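Putative isochorismatase hydrolase (Oleispira antarctica, PDB 3LQY) is a putative isochorismatase-family hydrolase, whose relatives cleave substrates such as isochorismate, though its own substrate is not established. Local coordinates at residues Q95-R100 against T131-D136. Residues are numbered along the deposited sequence; the frame is centred on the assembly and turned at random.
Sequences QINSFR and TRAAED
Ala133 presents its methyl group from helix 128-137 to two side chains of the 95-100 loop at once: CB lies 3.7 Å from Asn97 ND2 and 3.8 Å from Phe99 CD2. The phenyl ring then reaches across the helix to Ala134, its CE2 coming 3.8 Å from Ala134 N and 3.9 Å from Ala134 CB, with CZ close behind. Ala133 CB and Ala134 N meet the ring obliquely, and no hydrogen bond crosses; the contact is van der Waals packing on a small patch, made close by the short side chains of the helix.

The loop turns here through a type I beta turn from Asn97 to Arg100, closed by Arg100 N to Asn97 O at 3.1 Å. Asn97 swings its amide over the turn, CG being anti to N (chi1 -178°), and OD1 accepts from Phe99 N at 2.9 Å in an Asx turn. The N-H points fairly straight at the oxygen, at 162°, but approaches from above the carbonyl plane. This bond helps set the amide's rotation, and ND2 and OD1 together rest on the Ala133 methyl. Replacing Asn97 by alanine would probably leave Phe99 N without its side-chain acceptor and open a gap beside Ala133, making the turn less rigid. In Phe99, CG stands anti to the carbonyl carbon (chi1 -68°), which carries the ring out to the helix.

That ring also touches Val130 and Leu137 of the same helix and Leu104, Lys105 and Leu108 of helix 104-110, so it lies between helix 128-137, which connects parallel strands 115-121 and 140-149, and the helix into which the loop from edge strand 90-93 leads.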
ATOM      1  N   GLN A  95      10.208   7.688  -5.078  1.00 56.29           N
ATOM      2  CA  GLN A  95      10.878   7.703  -3.763  1.00 54.33           C
ATOM      3  C   GLN A  95      10.196   6.698  -2.873  1.00 49.79           C
ATOM      4  O   GLN A  95       9.092   6.275  -3.182  1.00 48.83           O
ATOM      5  CB  GLN A  95      10.769   9.098  -3.124  1.00 57.67           C
ATOM      6  CG  GLN A  95      11.544  10.227  -3.756  1.00 64.22           C
ATOM      7  CD  GLN A  95      13.047  10.059  -3.691  1.00 69.68           C
ATOM      8  OE1 GLN A  95      13.572   9.049  -3.207  1.00 70.04           O
ATOM      9  NE2 GLN A  95      13.753  11.056  -4.191  1.00 77.94           N
ATOM     10  N   ILE A  96      10.790   6.380  -1.705  1.00 46.70           N
ATOM     11  CA  ILE A  96      10.171   5.421  -0.826  1.00 43.80           C
ATOM     12  C   ILE A  96       8.829   5.954  -0.293  1.00 43.80           C
ATOM     13  O   ILE A  96       7.801   5.248  -0.304  1.00 42.33           O
ATOM     14  CB  ILE A  96      11.120   5.072   0.365  1.00 42.98           C
ATOM     15  CG1 ILE A  96      12.433   4.487  -0.130  1.00 43.70           C
ATOM     16  CG2 ILE A  96      10.451   4.126   1.323  1.00 40.74           C
ATOM     17  CD1 ILE A  96      13.606   4.746   0.787  1.00 49.42           C
ATOM     18  N   ASN A  97       8.894   7.169   0.278  1.00 45.68           N
ATOM     19  CA  ASN A  97       7.731   7.866   0.793  1.00 46.42           C
ATOM     20  C   ASN A  97       6.813   8.303  -0.318  1.00 47.76           C
ATOM     21  O   ASN A  97       7.228   9.064  -1.177  1.00 51.11           O
ATOM     22  CB  ASN A  97       8.231   9.097   1.563  1.00 48.18           C
ATOM     23  CG  ASN A  97       7.126   9.923   2.203  1.00 49.00           C
ATOM     24  OD1 ASN A  97       5.951   9.730   1.938  1.00 49.07           O
ATOM     25  ND2 ASN A  97       7.523  10.836   3.132  1.00 51.28           N
ATOM     26  N   SER A  98       5.548   7.897  -0.240  1.00 48.17           N
ATOM     27  CA  SER A  98       4.583   8.119  -1.313  1.00 51.06           C
ATOM     28  C   SER A  98       4.147   9.592  -1.426  1.00 54.61           C
ATOM     29  O   SER A  98       3.567   9.993  -2.444  1.00 57.41           O
ATOM     30  CB  SER A  98       3.350   7.211  -1.129  1.00 50.62           C
ATOM     31  OG  SER A  98       3.632   5.849  -1.401  1.00 48.03           O
ATOM     32  N   PHE A  99       4.426  10.404  -0.404  1.00 55.17           N
ATOM     33  CA  PHE A  99       4.162  11.860  -0.492  1.00 58.35           C
ATOM     34  C   PHE A  99       5.323  12.635  -1.084  1.00 61.07           C
ATOM     35  O   PHE A  99       5.167  13.816  -1.360  1.00 67.48           O
ATOM     36  CB  PHE A  99       3.893  12.485   0.902  1.00 57.63           C
ATOM     37  CG  PHE A  99       2.615  12.030   1.536  1.00 56.42           C
ATOM     38  CD1 PHE A  99       1.417  12.659   1.244  1.00 59.64           C
ATOM     39  CD2 PHE A  99       2.610  10.971   2.425  1.00 53.06           C
ATOM     40  CE1 PHE A  99       0.225  12.227   1.809  1.00 59.31           C
ATOM     41  CE2 PHE A  99       1.419  10.516   2.976  1.00 52.71           C
ATOM     42  CZ  PHE A  99       0.224  11.161   2.682  1.00 56.86           C
ATOM     43  N   ARG A 100       6.503  12.040  -1.185  1.00 59.37           N
ATOM     44  CA  ARG A 100       7.697  12.785  -1.582  1.00 62.25           C
ATOM     45  C   ARG A 100       7.795  12.996  -3.082  1.00 66.64           C
ATOM     46  O   ARG A 100       7.897  12.024  -3.847  1.00 62.59           O
ATOM     47  CB  ARG A 100       8.943  12.072  -1.104  1.00 60.38           C
ATOM     48  CG  ARG A 100      10.217  12.795  -1.390  1.00 62.99           C
ATOM     49  CD  ARG A 100      11.341  12.226  -0.569  1.00 63.77           C
ATOM     50  NE  ARG A 100      12.637  12.662  -1.064  1.00 66.87           N
ATOM     51  CZ  ARG A 100      13.805  12.148  -0.695  1.00 67.47           C
ATOM     52  NH1 ARG A 100      13.860  11.184   0.214  1.00 63.12           N
ATOM     53  NH2 ARG A 100      14.933  12.618  -1.224  1.00 71.26           N
ATOM     54  N   THR A 131       2.607   5.476   6.207  1.00 48.15           N
ATOM     55  CA  THR A 131       1.768   5.535   7.386  1.00 49.84           C
ATOM     56  C   THR A 131       2.275   6.616   8.346  1.00 49.60           C
ATOM     57  O   THR A 131       1.506   7.450   8.834  1.00 52.16           O
ATOM     58  CB  THR A 131       1.702   4.184   8.100  1.00 49.60           C
ATOM     59  OG1 THR A 131       1.283   3.190   7.151  1.00 49.30           O
ATOM     60  CG2 THR A 131       0.713   4.228   9.236  1.00 49.13           C
ATOM     61  N   ARG A 132       3.575   6.636   8.579  1.00 48.80           N
ATOM     62  CA  ARG A 132       4.179   7.620   9.488  1.00 48.08           C
ATOM     63  C   ARG A 132       4.128   8.998   8.898  1.00 50.12           C
ATOM     64  O   ARG A 132       3.835   9.957   9.616  1.00 52.72           O
ATOM     65  CB  ARG A 132       5.623   7.241   9.774  1.00 46.25           C
ATOM     66  CG  ARG A 132       5.720   5.959  10.532  1.00 45.71           C
ATOM     67  CD  ARG A 132       7.161   5.719  10.960  1.00 44.38           C
ATOM     68  NE  ARG A 132       7.348   4.424  11.586  1.00 42.61           N
ATOM     69  CZ  ARG A 132       7.973   4.172  12.740  1.00 42.36           C
ATOM     70  NH1 ARG A 132       8.471   5.148  13.518  1.00 40.91           N
ATOM     71  NH2 ARG A 132       8.069   2.928  13.131  1.00 42.51           N
ATOM     72  N   ALA A 133       4.331   9.119   7.581  1.00 51.52           N
ATOM     73  CA  ALA A 133       4.234  10.432   6.947  1.00 54.21           C
ATOM     74  C   ALA A 133       2.800  10.982   7.024  1.00 57.10           C
ATOM     75  O   ALA A 133       2.591  12.184   7.311  1.00 60.18           O
ATOM     76  CB  ALA A 133       4.726  10.379   5.494  1.00 53.35           C
ATOM     77  N   ALA A 134       1.823  10.103   6.772  1.00 57.72           N
ATOM     78  CA  ALA A 134       0.415  10.488   6.763  1.00 61.51           C
ATOM     79  C   ALA A 134      -0.078  10.903   8.150  1.00 62.45           C
ATOM     80  O   ALA A 134      -0.736  11.919   8.286  1.00 65.79           O
ATOM     81  CB  ALA A 134      -0.464   9.370   6.195  1.00 61.67           C
ATOM     82  N   GLU A 135       0.200  10.076   9.151  1.00 60.70           N
ATOM     83  CA  GLU A 135      -0.229  10.367  10.517  1.00 63.00           C
ATOM     84  C   GLU A 135       0.379  11.704  10.935  1.00 62.68           C
ATOM     85  O   GLU A 135      -0.307  12.555  11.517  1.00 65.96           O
ATOM     86  CB  GLU A 135       0.177   9.229  11.445  1.00 61.40           C
ATOM     87  CG  GLU A 135      -0.556   9.226  12.788  1.00 68.39           C
ATOM     88  CD  GLU A 135      -0.082  10.324  13.694  1.00 73.27           C
ATOM     89  OE1 GLU A 135       1.080  10.761  13.496  1.00 74.62           O
ATOM     90  OE2 GLU A 135      -0.842  10.737  14.599  1.00 76.23           O
ATOM     91  N   ASP A 136       1.660  11.910  10.635  1.00 60.47           N
ATOM     92  CA  ASP A 136       2.322  13.204  10.922  1.00 60.36           C
ATOM     93  C   ASP A 136       1.718  14.376  10.175  1.00 63.48           C
ATOM     94  O   ASP A 136       1.734  15.503  10.661  1.00 65.77           O
ATOM     95  CB  ASP A 136       3.821  13.170  10.608  1.00 59.31           C
ATOM     96  CG  ASP A 136       4.624  12.402  11.625  1.00 57.62           C
ATOM     97  OD1 ASP A 136       4.117  12.110  12.745  1.00 60.40           O
ATOM     98  OD2 ASP A 136       5.809  12.087  11.315  1.00 56.89           O
TER